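Local coordinates for protein cytolethal distending toxin subunit A (Haemophilus ducreyi, PDB 1SR4) that forms, with CdtB and CdtC, a toxin that arrests host cells in G2/M, and probably pairs with CdtC to deliver CdtB, at residues G118-L128 with D131-F142; K155-T164 with T175-G183. One frame throughout, in Å; residues are numbered along the deposited sequence.

Contact 1 of 2, residues G118-L128 with D131-F142; sequences GTCVEAYGNGL and DICSLDKLAQEF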
loop_
_atom_site.group_PDB
_atom_site.type_symbol
_atom_site.label_atom_id
_atom_site.label_comp_id
_atom_site.label_asym_id
_atom_site.label_seq_id
_atom_site.Cartn_x
_atom_site.Cartn_y
_atom_site.Cartn_z
ATOM N N GLY A 118 1.781 -14.238 20.685
ATOM C CA GLY A 118 1.291 -13.003 21.265
ATOM C C GLY A 118 2.371 -12.149 21.906
ATOM O O GLY A 118 2.066 -11.147 22.546
ATOM N N THR A 119 3.629 -12.542 21.758
ATOM C CA THR A 119 4.722 -11.747 22.325
ATOM C C THR A 119 5.165 -10.686 21.306
ATOM O O THR A 119 4.760 -10.719 20.135
ATOM C CB THR A 119 5.934 -12.637 22.728
ATOM O OG1 THR A 119 6.286 -13.508 21.648
ATOM C CG2 THR A 119 5.586 -13.493 23.946
ATOM N N CYS A 120 5.994 -9.749 21.748
ATOM C CA CYS A 120 6.460 -8.661 20.888
ATOM C C CYS A 120 7.945 -8.690 20.586
ATOM O O CYS A 120 8.752 -9.110 21.436
ATOM C CB CYS A 120 6.122 -7.314 21.534
ATOM S SG CYS A 120 4.396 -6.825 21.267
ATOM N N VAL A 121 8.299 -8.229 19.382
ATOM C CA VAL A 121 9.695 -8.157 18.965
ATOM C C VAL A 121 10.288 -7.094 19.868
ATOM O O VAL A 121 9.661 -6.052 20.088
ATOM C CB VAL A 121 9.849 -7.699 17.486
ATOM C CG1 VAL A 121 11.296 -7.302 17.217
ATOM C CG2 VAL A 121 9.419 -8.847 16.513
ATOM N N GLU A 122 11.489 -7.342 20.387
ATOM C CA GLU A 122 12.135 -6.383 21.293
ATOM C C GLU A 122 13.652 -6.289 21.066
ATOM O O GLU A 122 14.339 -7.312 20.995
ATOM C CB GLU A 122 11.874 -6.799 22.744
ATOM C CG GLU A 122 12.331 -5.759 23.761
ATOM C CD GLU A 122 11.966 -6.115 25.188
ATOM O OE1 GLU A 122 10.836 -6.608 25.427
ATOM O OE2 GLU A 122 12.816 -5.877 26.081
ATOM N N ALA A 123 14.174 -5.070 20.945
ATOM C CA ALA A 123 15.605 -4.886 20.760
ATOM C C ALA A 123 16.255 -5.200 22.104
ATOM O O ALA A 123 15.827 -4.683 23.146
ATOM C CB ALA A 123 15.916 -3.441 20.361
ATOM N N TYR A 124 17.286 -6.038 22.076
ATOM C CA TYR A 124 18.000 -6.430 23.291
ATOM C C TYR A 124 19.453 -6.768 22.957
ATOM O O TYR A 124 19.720 -7.573 22.052
ATOM C CB TYR A 124 17.331 -7.641 23.938
ATOM C CG TYR A 124 18.158 -8.202 25.069
ATOM C CD1 TYR A 124 18.178 -7.575 26.315
ATOM C CD2 TYR A 124 19.009 -9.285 24.858
ATOM C CE1 TYR A 124 19.035 -8.007 27.321
ATOM C CE2 TYR A 124 19.867 -9.731 25.850
ATOM C CZ TYR A 124 19.879 -9.084 27.081
ATOM O OH TYR A 124 20.747 -9.494 28.066
ATOM N N GLY A 125 20.395 -6.156 23.683
ATOM C CA GLY A 125 21.800 -6.410 23.417
ATOM C C GLY A 125 22.098 -6.128 21.950
ATOM O O GLY A 125 21.731 -5.065 21.441
ATOM N N ASN A 126 22.767 -7.058 21.269
ATOM C CA ASN A 126 23.088 -6.878 19.855
ATOM C C ASN A 126 22.141 -7.619 18.915
ATOM O O ASN A 126 22.547 -8.003 17.824
ATOM C CB ASN A 126 24.509 -7.344 19.547
ATOM C CG ASN A 126 25.562 -6.536 20.280
ATOM O OD1 ASN A 126 25.378 -5.352 20.543
ATOM N ND2 ASN A 126 26.673 -7.178 20.604
ATOM N N GLY A 127 20.894 -7.822 19.325
ATOM C CA GLY A 127 19.948 -8.525 18.467
ATOM C C GLY A 127 18.500 -8.264 18.830
ATOM O O GLY A 127 18.167 -7.226 19.386
ATOM N N LEU A 128 17.632 -9.216 18.522
ATOM C CA LEU A 128 16.221 -9.073 18.826
ATOM C C LEU A 128 15.756 -10.300 19.590
ATOM O O LEU A 128 16.265 -11.382 19.372
ATOM C CB LEU A 128 15.399 -8.972 17.528
ATOM C CG LEU A 128 15.642 -7.815 16.550
ATOM C CD1 LEU A 128 14.802 -8.056 15.285
ATOM C CD2 LEU A 128 15.273 -6.469 17.208
ATOM N N ASP A 131 9.233 -10.836 23.763
ATOM C CA ASP A 131 8.846 -10.822 25.174
ATOM C C ASP A 131 7.454 -10.232 25.315
ATOM O O ASP A 131 6.861 -9.745 24.334
ATOM C CB ASP A 131 9.843 -9.997 26.007
ATOM C CG ASP A 131 9.820 -10.359 27.505
ATOM O OD1 ASP A 131 9.108 -11.299 27.911
ATOM O OD2 ASP A 131 10.543 -9.704 28.276
ATOM N N ILE A 132 6.935 -10.278 26.537
ATOM C CA ILE A 132 5.611 -9.759 26.823
ATOM C C ILE A 132 5.474 -8.343 26.283
ATOM O O ILE A 132 6.333 -7.494 26.490
ATOM C CB ILE A 132 5.345 -9.798 28.348
ATOM C CG1 ILE A 132 5.347 -11.263 28.810
ATOM C CG2 ILE A 132 3.990 -9.168 28.679
ATOM C CD1 ILE A 132 5.834 -11.463 30.224
ATOM N N CYS A 133 4.380 -8.105 25.576
ATOM C CA CYS A 133 4.120 -6.806 24.983
ATOM C C CYS A 133 3.764 -5.723 25.991
ATOM O O CYS A 133 3.035 -5.964 26.954
ATOM C CB CYS A 133 2.980 -6.920 23.973
ATOM S SG CYS A 133 3.304 -8.002 22.539
ATOM N N SER A 134 4.286 -4.529 25.760
ATOM C CA SER A 134 3.974 -3.405 26.610
ATOM C C SER A 134 4.178 -2.148 25.808
ATOM O O SER A 134 5.285 -1.880 25.362
ATOM C CB SER A 134 4.863 -3.361 27.840
ATOM O OG SER A 134 4.577 -2.172 28.554
ATOM N N LEU A 135 3.110 -1.376 25.627
ATOM C CA LEU A 135 3.201 -0.145 24.866
ATOM C C LEU A 135 4.153 0.847 25.515
ATOM O O LEU A 135 4.531 1.834 24.899
ATOM C CB LEU A 135 1.808 0.481 24.703
ATOM C CG LEU A 135 0.840 -0.214 23.738
ATOM C CD1 LEU A 135 -0.577 0.317 23.941
ATOM C CD2 LEU A 135 1.299 0.017 22.310
ATOM N N ASP A 136 4.546 0.581 26.759
ATOM C CA ASP A 136 5.456 1.478 27.459
ATOM C C ASP A 136 6.924 1.099 27.323
ATOM O O ASP A 136 7.791 1.740 27.912
ATOM C CB ASP A 136 5.082 1.556 28.937
ATOM C CG ASP A 136 3.692 2.115 29.141
ATOM O OD1 ASP A 136 3.372 3.138 28.501
ATOM O OD2 ASP A 136 2.921 1.537 29.933
ATOM N N LYS A 137 7.209 0.055 26.554
ATOM C CA LYS A 137 8.599 -0.350 26.365
ATOM C C LYS A 137 9.117 0.179 25.026
ATOM O O LYS A 137 8.752 -0.332 23.958
ATOM C CB LYS A 137 8.727 -1.879 26.401
ATOM C CG LYS A 137 8.477 -2.527 27.769
ATOM C CD LYS A 137 8.535 -4.055 27.662
ATOM C CE LYS A 137 8.008 -4.755 28.934
ATOM N NZ LYS A 137 7.792 -6.230 28.738
ATOM N N LEU A 138 9.969 1.202 25.082
ATOM C CA LEU A 138 10.531 1.788 23.872
ATOM C C LEU A 138 11.295 0.748 23.044
ATOM O O LEU A 138 11.318 0.823 21.813
ATOM C CB LEU A 138 11.465 2.950 24.237
ATOM C CG LEU A 138 11.800 3.930 23.110
ATOM C CD1 LEU A 138 10.502 4.593 22.624
ATOM C CD2 LEU A 138 12.790 4.996 23.603
ATOM N N ALA A 139 11.917 -0.222 23.715
ATOM C CA ALA A 139 12.675 -1.268 23.009
ATOM C C ALA A 139 11.807 -2.127 22.075
ATOM O O ALA A 139 12.333 -2.864 21.236
ATOM C CB ALA A 139 13.413 -2.172 24.012
ATOM N N GLN A 140 10.490 -2.056 22.231
ATOM C CA GLN A 140 9.595 -2.815 21.356
ATOM C C GLN A 140 9.040 -1.937 20.224
ATOM O O GLN A 140 8.191 -2.382 19.438
ATOM C CB GLN A 140 8.442 -3.423 22.163
ATOM C CG GLN A 140 8.902 -4.527 23.114
ATOM C CD GLN A 140 7.772 -5.139 23.907
ATOM O OE1 GLN A 140 6.606 -4.752 23.774
ATOM N NE2 GLN A 140 8.109 -6.111 24.732
ATOM N N GLU A 141 9.536 -0.703 20.132
ATOM C CA GLU A 141 9.100 0.220 19.094
ATOM C C GLU A 141 10.178 0.366 18.038
ATOM O O GLU A 141 11.363 0.490 18.361
ATOM C CB GLU A 141 8.777 1.590 19.694
ATOM C CG GLU A 141 7.505 1.626 20.543
ATOM C CD GLU A 141 7.015 3.049 20.764
ATOM O OE1 GLU A 141 6.271 3.575 19.913
ATOM O OE2 GLU A 141 7.400 3.656 21.784
ATOM N N PHE A 142 9.762 0.350 16.773
ATOM C CA PHE A 142 10.685 0.446 15.653
ATOM C C PHE A 142 10.246 1.475 14.616
ATOM O O PHE A 142 9.057 1.683 14.381
ATOM C CB PHE A 142 10.818 -0.925 14.963
ATOM C CG PHE A 142 11.389 -1.999 15.850
ATOM C CD1 PHE A 142 12.759 -2.257 15.860
ATOM C CD2 PHE A 142 10.569 -2.717 16.708
ATOM C CE1 PHE A 142 13.304 -3.213 16.709
ATOM C CE2 PHE A 142 11.108 -3.675 17.567
ATOM C CZ PHE A 142 12.489 -3.921 17.564
HETATM O O HOH W 1 2.510 -10.416 25.053
HETATM O O HOH W 2 7.696 -4.845 18.662
HETATM O O HOH W 3 10.459 -6.771 28.110
#
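E122 OE1 accepts from two donors, Q140 NE2 at 2.9 Å and a water at 2.7 Å, within the beta-trefoil fold of this ricin-type lectin domain. With chi1 of E122 at -172°, CG lies trans to the backbone N and the extended chain runs beside D131, the two side chains pointing the same way. The amide meets OE1 on its anti side, 29° out of the carboxylate plane. Q140 NE2 also donates to I132 O, which K137 NZ reaches from the opposite face of that carbonyl, and Q140 OE1 accepts from S134 N; three bonds thus fix the amide's rotation. E122 OE1 and D131 OD2 stand 4.2 Å apart. The water donates to both and accepts from K137 NZ, and D131 also forms a salt bridge with R79, so the like charges are probably offset. C120 and D131 form an antiparallel hydrogen-bonded pair, C120 N to D131 O measuring 2.7 Å, and the C120–C133 disulfide closes just beside it. Further along, A123 N donates to A139 O (2.9 Å). At the apolar end, F142 CZ touches V121 CG1 at 3.6 Å and L128 CD2 at 3.8 Å.

Contact 2 of 2, residues K155-T164 with T175-G183; sequences KSVSQGRCVT and TVTLSVCDG
T164 holds OG1 beside its own N (chi1 -50°), and S179 sets OG between its N and carbonyl carbon (chi1 60°); these two torsions bring the hydroxyls to 2.7 Å, S179 OG donating to T164 OG1. T164 OG1 donates in turn to C162 O at 3.0 Å, from well above the carbonyl plane, while S179 N takes the same oxygen. Outside partners extend the chain of bonds, Q191 NE2 at T164 OG1 and R189 NH2 at S179 OG. The backbones form an antiparallel ladder: C162–S179 and T164–T177 are hydrogen-bonded pairs, V163–L178 the non-hydrogen-bonded pair between them. T164 N to T177 O, at 2.7 Å, is almost straight. This is a beta hairpin of the trefoil, and the axes of the short segments 162-164 and 176-179 lie 141° apart, well short of the 180° of strict antiparallel strands. A disulfide joins C162 SG to C181 SG (2.0 Å) at the hairpin's open end, where K155 CG packs on C181 SG. On the face of V163 and L178 the apolar branches meet, V163 CG1 on V176 CG1 at 3.6 Å and V163 CG2 on L178 CD2 at 3.9 Å. R161 grips Q159 side-on, NE and NH2 both 2.8 Å from Q159 OE1 and nearly coplanar with it. L178 O lies over one face of that guanidinium, too poorly angled for a hydrogen bond. L178 CD1 packs against Q159 OE1 at 3.4 Å, while Q159 NE2 donates to G125 O.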
loop_
_atom_site.group_PDB
_atom_site.type_symbol
_atom_site.label_atom_id
_atom_site.label_comp_id
_atom_site.label_asym_id
_atom_site.label_seq_id
_atom_site.Cartn_x
_atom_site.Cartn_y
_atom_site.Cartn_z
ATOM N N LYS A 155 14.706 0.228 12.138
ATOM C CA LYS A 155 15.535 0.860 13.157
ATOM C C LYS A 155 14.969 0.772 14.569
ATOM O O LYS A 155 13.833 1.187 14.829
ATOM C CB LYS A 155 15.745 2.331 12.779
ATOM C CG LYS A 155 16.779 3.071 13.610
ATOM C CD LYS A 155 16.913 4.495 13.087
ATOM C CE LYS A 155 18.086 5.228 13.722
ATOM N NZ LYS A 155 18.121 6.652 13.258
ATOM N N SER A 156 15.762 0.206 15.474
ATOM C CA SER A 156 15.362 0.120 16.873
ATOM C C SER A 156 15.362 1.557 17.393
ATOM O O SER A 156 16.367 2.271 17.281
ATOM C CB SER A 156 16.372 -0.704 17.677
ATOM O OG SER A 156 16.190 -0.479 19.074
ATOM N N VAL A 157 14.247 1.998 17.953
ATOM C CA VAL A 157 14.204 3.359 18.471
ATOM C C VAL A 157 14.986 3.471 19.782
ATOM O O VAL A 157 15.675 4.466 20.021
ATOM C CB VAL A 157 12.760 3.824 18.696
ATOM C CG1 VAL A 157 12.756 5.189 19.382
ATOM C CG2 VAL A 157 12.029 3.898 17.346
ATOM N N SER A 158 14.905 2.448 20.627
ATOM C CA SER A 158 15.622 2.501 21.896
ATOM C C SER A 158 17.129 2.462 21.680
ATOM O O SER A 158 17.879 3.124 22.392
ATOM C CB SER A 158 15.211 1.336 22.801
ATOM O OG SER A 158 15.635 0.126 22.224
ATOM N N GLN A 159 17.585 1.703 20.690
ATOM C CA GLN A 159 19.024 1.614 20.440
ATOM C C GLN A 159 19.566 2.560 19.388
ATOM O O GLN A 159 20.736 2.921 19.422
ATOM C CB GLN A 159 19.423 0.184 20.051
ATOM C CG GLN A 159 19.316 -0.796 21.200
ATOM C CD GLN A 159 20.132 -2.050 20.965
ATOM O OE1 GLN A 159 21.057 -2.052 20.155
ATOM N NE2 GLN A 159 19.808 -3.120 21.691
ATOM N N GLY A 160 18.726 2.956 18.447
ATOM C CA GLY A 160 19.207 3.825 17.395
ATOM C C GLY A 160 20.024 2.999 16.419
ATOM O O GLY A 160 20.847 3.545 15.686
ATOM N N ARG A 161 19.812 1.679 16.412
ATOM C CA ARG A 161 20.555 0.787 15.518
ATOM C C ARG A 161 19.580 0.011 14.621
ATOM O O ARG A 161 18.421 -0.160 14.969
ATOM C CB ARG A 161 21.415 -0.181 16.335
ATOM C CG ARG A 161 22.527 0.513 17.136
ATOM C CD ARG A 161 23.638 -0.465 17.529
ATOM N NE ARG A 161 23.208 -1.480 18.494
ATOM C CZ ARG A 161 23.980 -2.495 18.883
ATOM N NH1 ARG A 161 25.201 -2.619 18.390
ATOM N NH2 ARG A 161 23.544 -3.381 19.763
ATOM N N CYS A 162 20.060 -0.458 13.476
ATOM C CA CYS A 162 19.217 -1.169 12.529
ATOM C C CYS A 162 19.373 -2.683 12.519
ATOM O O CYS A 162 20.454 -3.219 12.774
ATOM C CB CYS A 162 19.457 -0.587 11.130
ATOM S SG CYS A 162 18.698 1.064 10.988
ATOM N N VAL A 163 18.270 -3.362 12.221
ATOM C CA VAL A 163 18.228 -4.823 12.165
ATOM C C VAL A 163 19.047 -5.273 10.955
ATOM O O VAL A 163 18.727 -4.961 9.805
ATOM C CB VAL A 163 16.774 -5.303 12.068
ATOM C CG1 VAL A 163 16.713 -6.831 12.057
ATOM C CG2 VAL A 163 15.984 -4.726 13.247
ATOM N N THR A 164 20.105 -6.023 11.240
ATOM C CA THR A 164 21.070 -6.487 10.246
ATOM C C THR A 164 21.110 -8.008 10.157
ATOM O O THR A 164 20.889 -8.697 11.154
ATOM C CB THR A 164 22.473 -5.976 10.668
ATOM O OG1 THR A 164 22.388 -4.571 10.936
ATOM C CG2 THR A 164 23.527 -6.249 9.595
ATOM N N THR A 175 21.701 -14.807 10.702
ATOM C CA THR A 175 21.844 -14.364 12.088
ATOM C C THR A 175 21.379 -12.922 12.098
ATOM O O THR A 175 21.790 -12.129 11.253
ATOM C CB THR A 175 23.321 -14.458 12.521
ATOM O OG1 THR A 175 23.768 -15.804 12.306
ATOM C CG2 THR A 175 23.501 -14.093 14.000
ATOM N N VAL A 176 20.522 -12.583 13.052
ATOM C CA VAL A 176 19.954 -11.239 13.137
ATOM C C VAL A 176 20.591 -10.412 14.253
ATOM O O VAL A 176 20.573 -10.801 15.414
ATOM C CB VAL A 176 18.433 -11.334 13.363
ATOM C CG1 VAL A 176 17.813 -9.946 13.387
ATOM C CG2 VAL A 176 17.795 -12.197 12.247
ATOM N N THR A 177 21.139 -9.260 13.895
ATOM C CA THR A 177 21.801 -8.418 14.877
ATOM C C THR A 177 21.352 -6.980 14.718
ATOM O O THR A 177 20.536 -6.667 13.847
ATOM C CB THR A 177 23.336 -8.454 14.677
ATOM O OG1 THR A 177 23.649 -8.024 13.345
ATOM C CG2 THR A 177 23.887 -9.875 14.859
ATOM N N LEU A 178 21.892 -6.112 15.569
ATOM C CA LEU A 178 21.616 -4.686 15.503
ATOM C C LEU A 178 22.965 -3.997 15.295
ATOM O O LEU A 178 23.935 -4.306 15.988
ATOM C CB LEU A 178 20.993 -4.196 16.806
ATOM C CG LEU A 178 19.553 -4.630 17.053
ATOM C CD1 LEU A 178 19.089 -4.149 18.422
ATOM C CD2 LEU A 178 18.674 -4.039 15.944
ATOM N N SER A 179 23.049 -3.098 14.321
ATOM C CA SER A 179 24.303 -2.380 14.093
ATOM C C SER A 179 24.030 -1.010 13.483
ATOM O O SER A 179 22.878 -0.659 13.209
ATOM C CB SER A 179 25.259 -3.196 13.201
ATOM O OG SER A 179 24.683 -3.449 11.935
ATOM N N VAL A 180 25.084 -0.233 13.263
ATOM C CA VAL A 180 24.914 1.107 12.728
ATOM C C VAL A 180 24.087 1.085 11.442
ATOM O O VAL A 180 24.288 0.237 10.568
ATOM C CB VAL A 180 26.299 1.791 12.490
ATOM C CG1 VAL A 180 27.104 1.009 11.461
ATOM C CG2 VAL A 180 26.104 3.223 12.046
ATOM N N CYS A 181 23.149 2.019 11.333
ATOM C CA CYS A 181 22.287 2.096 10.158
ATOM C C CYS A 181 22.968 2.697 8.944
ATOM O O CYS A 181 22.905 3.900 8.748
ATOM C CB CYS A 181 21.047 2.938 10.467
ATOM S SG CYS A 181 20.040 2.329 11.858
ATOM N N ASP A 182 23.619 1.887 8.121
ATOM C CA ASP A 182 24.248 2.450 6.934
ATOM C C ASP A 182 23.544 1.992 5.660
ATOM O O ASP A 182 23.899 2.418 4.556
ATOM C CB ASP A 182 25.732 2.101 6.876
ATOM C CG ASP A 182 26.002 0.633 7.122
ATOM O OD1 ASP A 182 25.106 -0.207 6.868
ATOM O OD2 ASP A 182 27.128 0.322 7.562
ATOM N N GLY A 183 22.531 1.144 5.814
ATOM C CA GLY A 183 21.793 0.672 4.654
ATOM C C GLY A 183 22.610 -0.223 3.742
ATOM O O GLY A 183 22.365 -0.307 2.537
HETATM O O HOH W 4 22.722 3.732 13.543
#

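How the contacts relate
Running from the N terminus, the chain enters contact 1 at G118, turns at Y124–G127, and returns as strand 127-131; the C120–C133 disulfide closes this loop, after which the 3-10 segment 138-140 folds back on strand 120-124. Strands 142-146 and 152-156 then form a hairpin leading into contact 2, where the C162–C181 disulfide closes a longer loop around the 162-165/176-179 hairpin. The two contacts lie in series, neither nested nor crossed, with centres about 13 Å apart. They touch through the turn, where N126 OD1 is 2.8 Å from R161 NH2, a probable hydrogen bond, and through strand 120-124, where A123 CB packs on S156 OG at 3.2 Å.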